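N-isopropylammelide isopropylaminohydrolase (Burkholderia multivorans ATCC 17616, PDB 6NBO) is a zinc-containing member of the amidohydrolase family, whose members are built around a TIM-barrel fold. Local coordinates at residues M318-A326 with E338-H346. Sequence-based numbering, arbitrary orientation.
Sequences MLERAMLIA and EVALECVTH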
loop_
_atom_site.group_PDB
_atom_site.type_symbol
_atom_site.label_atom_id
_atom_site.label_comp_id
_atom_site.label_asym_id
_atom_site.label_seq_id
_atom_site.Cartn_x
_atom_site.Cartn_y
_atom_site.Cartn_z
ATOM N N MET A 318 -3.003 -4.949 -8.441
ATOM C CA MET A 318 -3.711 -3.897 -7.717
ATOM C C MET A 318 -4.958 -3.431 -8.446
ATOM O O MET A 318 -5.828 -2.821 -7.815
ATOM C CB MET A 318 -2.801 -2.696 -7.438
ATOM C CG MET A 318 -1.699 -2.982 -6.398
ATOM S SD MET A 318 -2.325 -3.756 -4.893
ATOM C CE MET A 318 -3.345 -2.427 -4.238
ATOM N N LEU A 319 -5.077 -3.698 -9.750
ATOM C CA LEU A 319 -6.356 -3.438 -10.406
ATOM C C LEU A 319 -7.438 -4.329 -9.818
ATOM O O LEU A 319 -8.588 -3.903 -9.658
ATOM C CB LEU A 319 -6.250 -3.653 -11.922
ATOM C CG LEU A 319 -5.416 -2.641 -12.712
ATOM C CD1 LEU A 319 -5.541 -2.881 -14.226
ATOM C CD2 LEU A 319 -5.835 -1.210 -12.337
ATOM N N GLU A 320 -7.087 -5.574 -9.475
ATOM C CA GLU A 320 -8.065 -6.450 -8.842
ATOM C C GLU A 320 -8.460 -5.926 -7.469
ATOM O O GLU A 320 -9.626 -6.036 -7.066
ATOM C CB GLU A 320 -7.521 -7.872 -8.733
ATOM C CG GLU A 320 -8.540 -8.842 -8.162
ATOM C CD GLU A 320 -8.178 -10.268 -8.481
ATOM O OE1 GLU A 320 -7.654 -10.959 -7.587
ATOM O OE2 GLU A 320 -8.387 -10.683 -9.639
ATOM N N ARG A 321 -7.505 -5.370 -6.720
ATOM C CA ARG A 321 -7.866 -4.808 -5.420
ATOM C C ARG A 321 -8.794 -3.610 -5.586
ATOM O O ARG A 321 -9.745 -3.432 -4.809
ATOM C CB ARG A 321 -6.606 -4.420 -4.643
ATOM C CG ARG A 321 -6.873 -3.932 -3.213
ATOM C CD ARG A 321 -7.712 -4.915 -2.414
ATOM N NE ARG A 321 -7.271 -6.308 -2.543
ATOM C CZ ARG A 321 -7.752 -7.307 -1.806
ATOM N NH1 ARG A 321 -8.663 -7.066 -0.873
ATOM N NH2 ARG A 321 -7.320 -8.542 -1.992
ATOM N N ALA A 322 -8.548 -2.789 -6.604
ATOM C CA ALA A 322 -9.457 -1.688 -6.897
ATOM C C ALA A 322 -10.848 -2.210 -7.196
ATOM O O ALA A 322 -11.846 -1.666 -6.702
ATOM C CB ALA A 322 -8.935 -0.870 -8.079
ATOM N N MET A 323 -10.932 -3.275 -8.000
ATOM C CA MET A 323 -12.223 -3.893 -8.276
ATOM C C MET A 323 -12.901 -4.353 -6.991
ATOM O O MET A 323 -14.113 -4.174 -6.823
ATOM C CB MET A 323 -12.050 -5.084 -9.225
ATOM C CG MET A 323 -13.377 -5.687 -9.688
ATOM S SD MET A 323 -13.153 -7.286 -10.477
ATOM C CE MET A 323 -12.768 -8.310 -9.050
ATOM N N LEU A 324 -12.145 -4.957 -6.072
ATOM C CA LEU A 324 -12.778 -5.471 -4.858
ATOM C C LEU A 324 -13.231 -4.334 -3.946
ATOM O O LEU A 324 -14.285 -4.424 -3.299
ATOM C CB LEU A 324 -11.819 -6.399 -4.122
ATOM C CG LEU A 324 -11.491 -7.715 -4.828
ATOM C CD1 LEU A 324 -10.379 -8.427 -4.070
ATOM C CD2 LEU A 324 -12.732 -8.599 -4.899
ATOM N N ILE A 325 -12.453 -3.255 -3.890
ATOM C CA ILE A 325 -12.878 -2.064 -3.149
ATOM C C ILE A 325 -14.184 -1.520 -3.727
ATOM O O ILE A 325 -15.136 -1.209 -2.995
ATOM C CB ILE A 325 -11.751 -1.011 -3.163
ATOM C CG1 ILE A 325 -10.570 -1.496 -2.309
ATOM C CG2 ILE A 325 -12.251 0.347 -2.663
ATOM C CD1 ILE A 325 -9.309 -0.651 -2.441
ATOM N N ALA A 326 -14.247 -1.403 -5.056
ATOM C CA ALA A 326 -15.453 -0.920 -5.717
ATOM C C ALA A 326 -16.651 -1.807 -5.393
ATOM O O ALA A 326 -17.731 -1.315 -5.037
ATOM C CB ALA A 326 -15.212 -0.846 -7.230
ATOM N N GLU A 338 -13.656 4.801 -11.012
ATOM C CA GLU A 338 -12.433 5.593 -11.069
ATOM C C GLU A 338 -12.021 6.073 -9.684
ATOM O O GLU A 338 -10.825 6.242 -9.423
ATOM C CB GLU A 338 -12.620 6.770 -12.037
ATOM C CG GLU A 338 -12.784 6.288 -13.479
ATOM C CD GLU A 338 -12.949 7.430 -14.468
ATOM O OE1 GLU A 338 -12.473 8.542 -14.175
ATOM O OE2 GLU A 338 -13.552 7.205 -15.537
ATOM N N VAL A 339 -12.989 6.286 -8.786
ATOM C CA VAL A 339 -12.645 6.577 -7.398
ATOM C C VAL A 339 -11.933 5.386 -6.777
ATOM O O VAL A 339 -10.953 5.540 -6.039
ATOM C CB VAL A 339 -13.899 6.962 -6.592
ATOM C CG1 VAL A 339 -13.568 6.997 -5.102
ATOM C CG2 VAL A 339 -14.436 8.299 -7.060
ATOM N N ALA A 340 -12.407 4.173 -7.071
ATOM C CA ALA A 340 -11.724 2.994 -6.550
ATOM C C ALA A 340 -10.325 2.876 -7.140
ATOM O O ALA A 340 -9.366 2.557 -6.424
ATOM C CB ALA A 340 -12.545 1.731 -6.833
ATOM N N LEU A 341 -10.178 3.165 -8.434
ATOM C CA LEU A 341 -8.848 3.132 -9.048
ATOM C C LEU A 341 -7.919 4.171 -8.421
ATOM O O LEU A 341 -6.712 3.931 -8.274
ATOM C CB LEU A 341 -8.968 3.354 -10.558
ATOM C CG LEU A 341 -7.667 3.366 -11.376
ATOM C CD1 LEU A 341 -6.975 2.006 -11.279
ATOM C CD2 LEU A 341 -7.961 3.717 -12.834
ATOM N N GLU A 342 -8.460 5.333 -8.047
ATOM C CA GLU A 342 -7.657 6.329 -7.344
ATOM C C GLU A 342 -7.040 5.771 -6.056
ATOM O O GLU A 342 -5.934 6.176 -5.674
ATOM C CB GLU A 342 -8.522 7.562 -7.045
ATOM C CG GLU A 342 -7.743 8.716 -6.451
ATOM C CD GLU A 342 -8.592 9.956 -6.179
ATOM O OE1 GLU A 342 -9.830 9.832 -6.023
ATOM O OE2 GLU A 342 -8.003 11.057 -6.106
ATOM N N CYS A 343 -7.727 4.839 -5.381
ATOM C CA CYS A 343 -7.202 4.235 -4.156
ATOM C C CYS A 343 -5.932 3.411 -4.371
ATOM O O CYS A 343 -5.226 3.132 -3.393
ATOM C CB CYS A 343 -8.258 3.326 -3.511
ATOM S SG CYS A 343 -9.723 4.227 -2.955
ATOM N N VAL A 344 -5.649 2.963 -5.597
ATOM C CA VAL A 344 -4.417 2.229 -5.872
ATOM C C VAL A 344 -3.507 2.983 -6.834
ATOM O O VAL A 344 -2.541 2.408 -7.350
ATOM C CB VAL A 344 -4.700 0.799 -6.386
ATOM C CG1 VAL A 344 -5.631 0.060 -5.432
ATOM C CG2 VAL A 344 -5.263 0.802 -7.823
ATOM N N THR A 345 -3.790 4.267 -7.077
ATOM C CA THR A 345 -2.903 5.119 -7.862
ATOM C C THR A 345 -2.656 6.440 -7.125
ATOM O O THR A 345 -1.942 6.454 -6.117
ATOM C CB THR A 345 -3.458 5.347 -9.279
ATOM O OG1 THR A 345 -4.827 5.779 -9.223
ATOM C CG2 THR A 345 -3.389 4.037 -10.110
ATOM N N HIS A 346 -3.211 7.554 -7.617
ATOM C CA HIS A 346 -2.846 8.867 -7.075
ATOM C C HIS A 346 -3.202 9.003 -5.598
ATOM O O HIS A 346 -2.461 9.637 -4.831
ATOM C CB HIS A 346 -3.523 9.980 -7.876
ATOM C CG HIS A 346 -3.172 9.968 -9.324
ATOM N ND1 HIS A 346 -3.800 9.142 -10.230
ATOM C CD2 HIS A 346 -2.242 10.661 -10.023
ATOM C CE1 HIS A 346 -3.277 9.331 -11.429
ATOM N NE2 HIS A 346 -2.336 10.253 -11.332
#
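Ala322 and Ala340 mark the place where segments 318-326 and 338-346 come nearest, their CA atoms 5.2 Å apart, and the pair illustrates how small residues let two helices pack closely. The axes of 318-326 and 338-342 approach to 8.3 Å and run at 128° to each other. The methyl of Ala340 points into the facing helix: its CB lies 3.5 Å from Ala322 O and 3.7 Å from Ala326 CB, with Ile325 CG2 more loosely alongside.

Larger apolar groups fill in around the alanines. Val344 presses both methyls toward the first turn of the facing helix, CG1 meeting Met318 CE at 3.6 Å and CG2 lying 4.0 Å from Ala322 CB. Met318 delivers that methyl by folding back at chi2 (-49°) and chi3 (-66°). On one flank, Leu319 and Leu341 run side by side, CD2 of Leu319 3.6 Å from CD1 of Leu341, and Val379 of helix 375-381 also touches Leu341. Ile325 CD1 lies more loosely against Cys343 CB.

The two segments exchange no hydrogen bonds. Leu341 O takes Val344 N and Thr345 OG1 (2.8 Å) from opposite faces of its carbonyl plane, tying down the turn that presents Val344. Backbone hydrogen bonds of Val344 with Val62 and of Cys343 with Gly301 join this turn to strands 56-66 and 299-301. Helix and facing helix-plus-turn therefore meet through close apolar fit between buried groups rather than directional bonds.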